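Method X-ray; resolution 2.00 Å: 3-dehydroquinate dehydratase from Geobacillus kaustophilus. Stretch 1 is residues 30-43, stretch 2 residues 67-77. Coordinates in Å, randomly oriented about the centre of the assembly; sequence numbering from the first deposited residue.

Stretch 1, residues 30-43: DDRKVLREAEEVCR
Stretch 2 67-77: ATANGLRNIAG

Two helices of one chain of 3-dehydroquinate dehydratase, one starting at Asp 31, the other already under way at Ala 67 and running to Ile 75, run side by side in nearly the same direction: their axes cross at -18° and approach to 9.5 Å. In the register, Asp 31 CA lies 5.8 Å from Thr 68 CA, Leu 35 CA lies 6.1 Å from Leu 72 CA, Glu 39 CA lies 6.2 Å from Ile 75 CA and Cys 42 CA lies 6.5 Å from Ala 76 CA, so the backbones separate slightly toward their C-terminal ends. The contact buries 394 Å², both sides summed, and Ile 75, Thr 68 and Asp 31 supply the largest shares.

Ile 75 (chi1 m, chi2 t) points its CA-to-CB bond toward the first helix and covers the most surface, lying along one turn of the partner. Ile 75 CD1 sits 3.5 Å from Leu 35 O, 4.3 Å from Leu 35 CB and 4.1 Å from Ala 38 CB; Ile 75 CG2 lies 3.8 Å from Glu 39 CA and 4.0 Å from Ala 38 C. Ile 75 therefore touches backbone atoms of Leu 35, Ala 38 and Glu 39 as well as the CB atoms of Leu 35 and Ala 38; these contacts are van der Waals packing.

Near the N-terminal end of the contact the chemistry is polar. Thr 68 (chi1 m), its CA-to-CB bond toward the partner, donates from OG1 to Asp 31 OD2 in a short 2.5 Å hydrogen bond, the only one between the stretches. The CA-to-CB bond of Asp 31 (chi1 t, chi2 -90°) points sideways, but the carboxylate end comes nearer and meets the hydroxyl. Thr 68 also has an apolar side: Thr 68 CG2 lies 3.8 Å from CG1 of buried Val 34 (chi1 t), whose CG1 is in turn 4.3 Å from Leu 72 CD2 (chi1 and chi2 p). Gly 71, one turn after Thr 68, puts no side chain into the interface.

At the other end the CA-to-CB bond of Cys 42 (chi1 m) points toward the second stretch, and Cys 42 SG lies 4.0 Å from Ala 76 CA and 4.2 Å from Ala 76 CB. Ala 76 is the first residue to leave helical geometry (phi/psi -78/132), although Ala 76 N still bonds Leu 72 O at 2.7 Å.

The first helix is capped by Asp 30 (phi/psi -136/166, chi1 p): Asp 30 OD1 accepts from Lys 33 N at 3.0 Å and, weakly, from Arg 32 N at 2.8 Å, satisfying amides that lack helical acceptors. Beyond the cap, i to i+4 bonds such as Val 34 N to Asp 30 O (2.8 Å) and Cys 42 N to Ala 38 O (2.7 Å) carry the helix; Gly 71 N to Ala 67 O (2.8 Å) does likewise in the second.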

# COMPACT_ATOMS: atom_id res chain seq x y z
N ASP A 30 -5.17 -35.36 0.20
CA ASP A 30 -4.41 -36.60 0.23
C ASP A 30 -3.09 -36.53 -0.52
O ASP A 30 -2.84 -35.61 -1.30
CB ASP A 30 -5.25 -37.75 -0.32
CG ASP A 30 -5.56 -37.60 -1.79
OD1 ASP A 30 -4.61 -37.63 -2.60
OD2 ASP A 30 -6.75 -37.45 -2.14
N ASP A 31 -2.25 -37.53 -0.29
CA ASP A 31 -0.94 -37.58 -0.92
C ASP A 31 -0.93 -37.17 -2.38
O ASP A 31 -0.09 -36.38 -2.80
CB ASP A 31 -0.33 -38.97 -0.75
CG ASP A 31 1.02 -39.10 -1.42
OD1 ASP A 31 1.05 -39.47 -2.61
OD2 ASP A 31 2.05 -38.81 -0.76
N ARG A 32 -1.87 -37.71 -3.16
CA ARG A 32 -1.94 -37.39 -4.58
C ARG A 32 -2.30 -35.95 -4.85
O ARG A 32 -1.67 -35.29 -5.67
CB ARG A 32 -2.91 -38.33 -5.30
CG ARG A 32 -2.36 -39.74 -5.47
CD ARG A 32 -2.01 -40.35 -4.12
NE ARG A 32 -1.27 -41.60 -4.23
CZ ARG A 32 -0.97 -42.37 -3.19
NH1 ARG A 32 -1.34 -42.02 -1.97
NH2 ARG A 32 -0.30 -43.51 -3.38
N LYS A 33 -3.32 -35.45 -4.16
CA LYS A 33 -3.73 -34.06 -4.34
C LYS A 33 -2.54 -33.16 -3.97
O LYS A 33 -2.13 -32.31 -4.75
CB LYS A 33 -4.92 -33.74 -3.45
CG LYS A 33 -6.09 -34.72 -3.59
CD LYS A 33 -6.55 -34.87 -5.04
CE LYS A 33 -6.93 -33.52 -5.65
NZ LYS A 33 -7.35 -33.64 -7.09
N VAL A 34 -1.98 -33.39 -2.78
CA VAL A 34 -0.83 -32.61 -2.30
C VAL A 34 0.30 -32.55 -3.32
O VAL A 34 0.75 -31.46 -3.70
CB VAL A 34 -0.27 -33.20 -0.99
CG1 VAL A 34 0.95 -32.41 -0.55
CG2 VAL A 34 -1.34 -33.18 0.08
N LEU A 35 0.78 -33.71 -3.75
CA LEU A 35 1.87 -33.79 -4.72
C LEU A 35 1.54 -33.12 -6.05
O LEU A 35 2.44 -32.68 -6.77
CB LEU A 35 2.25 -35.25 -4.94
CG LEU A 35 1.12 -36.15 -5.46
CD1 LEU A 35 0.96 -35.96 -6.97
CD2 LEU A 35 1.44 -37.61 -5.14
N ARG A 36 0.25 -33.05 -6.39
CA ARG A 36 -0.17 -32.41 -7.63
C ARG A 36 0.00 -30.90 -7.48
O ARG A 36 0.58 -30.24 -8.34
CB ARG A 36 -1.63 -32.71 -7.92
CG ARG A 36 -1.93 -34.16 -8.25
CD ARG A 36 -3.43 -34.40 -8.23
NE ARG A 36 -3.76 -35.81 -8.44
CZ ARG A 36 -3.57 -36.46 -9.58
NH1 ARG A 36 -3.04 -35.82 -10.62
NH2 ARG A 36 -3.90 -37.74 -9.67
N GLU A 37 -0.52 -30.36 -6.37
CA GLU A 37 -0.44 -28.94 -6.05
C GLU A 37 1.01 -28.44 -6.04
O GLU A 37 1.30 -27.37 -6.57
CB GLU A 37 -1.08 -28.68 -4.68
CG GLU A 37 -2.57 -28.40 -4.69
CD GLU A 37 -3.33 -29.26 -5.68
OE1 GLU A 37 -3.12 -29.09 -6.90
OE2 GLU A 37 -4.15 -30.11 -5.24
N ALA A 38 1.91 -29.21 -5.44
CA ALA A 38 3.33 -28.85 -5.35
C ALA A 38 3.98 -28.65 -6.71
O ALA A 38 4.67 -27.66 -6.93
CB ALA A 38 4.09 -29.90 -4.57
N GLU A 39 3.78 -29.61 -7.61
CA GLU A 39 4.36 -29.49 -8.94
C GLU A 39 3.91 -28.18 -9.56
O GLU A 39 4.74 -27.39 -10.03
CB GLU A 39 3.93 -30.68 -9.82
CG GLU A 39 3.67 -30.36 -11.30
CD GLU A 39 4.88 -29.80 -12.06
OE1 GLU A 39 5.97 -30.42 -12.00
OE2 GLU A 39 4.73 -28.75 -12.73
N GLU A 40 2.60 -27.95 -9.54
CA GLU A 40 2.00 -26.74 -10.09
C GLU A 40 2.51 -25.46 -9.44
O GLU A 40 2.90 -24.51 -10.13
CB GLU A 40 0.47 -26.80 -9.94
CG GLU A 40 -0.21 -27.80 -10.85
CD GLU A 40 0.00 -27.49 -12.33
OE1 GLU A 40 -0.60 -28.18 -13.17
OE2 GLU A 40 0.78 -26.55 -12.64
N VAL A 41 2.47 -25.41 -8.11
CA VAL A 41 2.93 -24.22 -7.41
C VAL A 41 4.41 -23.99 -7.67
O VAL A 41 4.83 -22.88 -7.96
CB VAL A 41 2.71 -24.31 -5.87
CG1 VAL A 41 1.24 -24.40 -5.56
CG2 VAL A 41 3.44 -25.51 -5.32
N CYS A 42 5.20 -25.05 -7.57
CA CYS A 42 6.63 -24.92 -7.80
C CYS A 42 6.98 -24.48 -9.21
O CYS A 42 8.05 -23.92 -9.44
CB CYS A 42 7.36 -26.22 -7.43
SG CYS A 42 7.57 -26.47 -5.65
N ARG A 43 6.07 -24.72 -10.16
CA ARG A 43 6.30 -24.32 -11.55
C ARG A 43 6.36 -22.79 -11.57
O ARG A 43 7.06 -22.18 -12.39
CB ARG A 43 5.18 -24.84 -12.46
CG ARG A 43 5.52 -24.76 -13.95
CD ARG A 43 4.85 -25.86 -14.77
NE ARG A 43 5.53 -26.06 -16.05
CZ ARG A 43 5.29 -27.06 -16.90
NH1 ARG A 43 4.37 -27.99 -16.62
NH2 ARG A 43 5.98 -27.15 -18.03
N ALA A 67 6.10 -40.00 4.00
CA ALA A 67 6.19 -40.37 2.59
C ALA A 67 5.91 -39.14 1.73
O ALA A 67 6.72 -38.76 0.89
CB ALA A 67 5.18 -41.47 2.26
N THR A 68 4.77 -38.50 1.97
CA THR A 68 4.41 -37.30 1.23
C THR A 68 5.47 -36.22 1.44
O THR A 68 5.97 -35.63 0.48
CB THR A 68 3.05 -36.76 1.70
OG1 THR A 68 2.05 -37.77 1.54
CG2 THR A 68 2.66 -35.53 0.89
N ALA A 69 5.82 -35.99 2.70
CA ALA A 69 6.82 -34.99 3.08
C ALA A 69 8.08 -35.17 2.25
O ALA A 69 8.65 -34.22 1.72
CB ALA A 69 7.15 -35.12 4.55
N ASN A 70 8.51 -36.42 2.16
CA ASN A 70 9.70 -36.77 1.41
C ASN A 70 9.44 -36.54 -0.07
O ASN A 70 10.34 -36.14 -0.82
CB ASN A 70 10.03 -38.24 1.67
CG ASN A 70 11.47 -38.57 1.37
OD1 ASN A 70 11.93 -38.46 0.23
ND2 ASN A 70 12.20 -38.98 2.41
N GLY A 71 8.20 -36.77 -0.50
CA GLY A 71 7.87 -36.57 -1.90
C GLY A 71 7.89 -35.11 -2.32
O GLY A 71 8.51 -34.76 -3.33
N LEU A 72 7.22 -34.27 -1.56
CA LEU A 72 7.18 -32.84 -1.87
C LEU A 72 8.57 -32.25 -1.81
O LEU A 72 8.93 -31.39 -2.61
CB LEU A 72 6.23 -32.12 -0.90
CG LEU A 72 6.27 -32.53 0.57
CD1 LEU A 72 7.33 -31.71 1.30
CD2 LEU A 72 4.91 -32.29 1.19
N ARG A 73 9.37 -32.72 -0.85
CA ARG A 73 10.74 -32.26 -0.72
C ARG A 73 11.44 -32.56 -2.03
O ARG A 73 12.33 -31.82 -2.45
CB ARG A 73 11.44 -32.99 0.43
CG ARG A 73 12.97 -32.98 0.34
CD ARG A 73 13.53 -31.56 0.26
NE ARG A 73 13.55 -30.88 1.55
CZ ARG A 73 13.44 -29.56 1.70
NH1 ARG A 73 13.30 -28.77 0.63
NH2 ARG A 73 13.48 -29.02 2.91
N ASN A 74 11.02 -33.64 -2.68
CA ASN A 74 11.61 -34.04 -3.94
C ASN A 74 11.18 -33.11 -5.08
O ASN A 74 11.97 -32.80 -5.97
CB ASN A 74 11.21 -35.47 -4.28
CG ASN A 74 12.10 -36.09 -5.34
OD1 ASN A 74 11.75 -37.10 -5.95
ND2 ASN A 74 13.27 -35.50 -5.54
N ILE A 75 9.92 -32.69 -5.06
CA ILE A 75 9.41 -31.81 -6.10
C ILE A 75 9.98 -30.42 -5.90
O ILE A 75 10.34 -29.73 -6.85
CB ILE A 75 7.89 -31.75 -6.07
CG1 ILE A 75 7.33 -33.16 -6.30
CG2 ILE A 75 7.39 -30.78 -7.13
CD1 ILE A 75 5.82 -33.24 -6.17
N ALA A 76 10.04 -29.99 -4.65
CA ALA A 76 10.63 -28.69 -4.37
C ALA A 76 12.11 -29.00 -4.46
O ALA A 76 12.57 -30.00 -3.91
CB ALA A 76 10.27 -28.23 -2.96
N GLY A 77 12.87 -28.19 -5.17
CA GLY A 77 14.29 -28.48 -5.25
C GLY A 77 14.87 -27.92 -3.97
O GLY A 77 14.82 -28.54 -2.92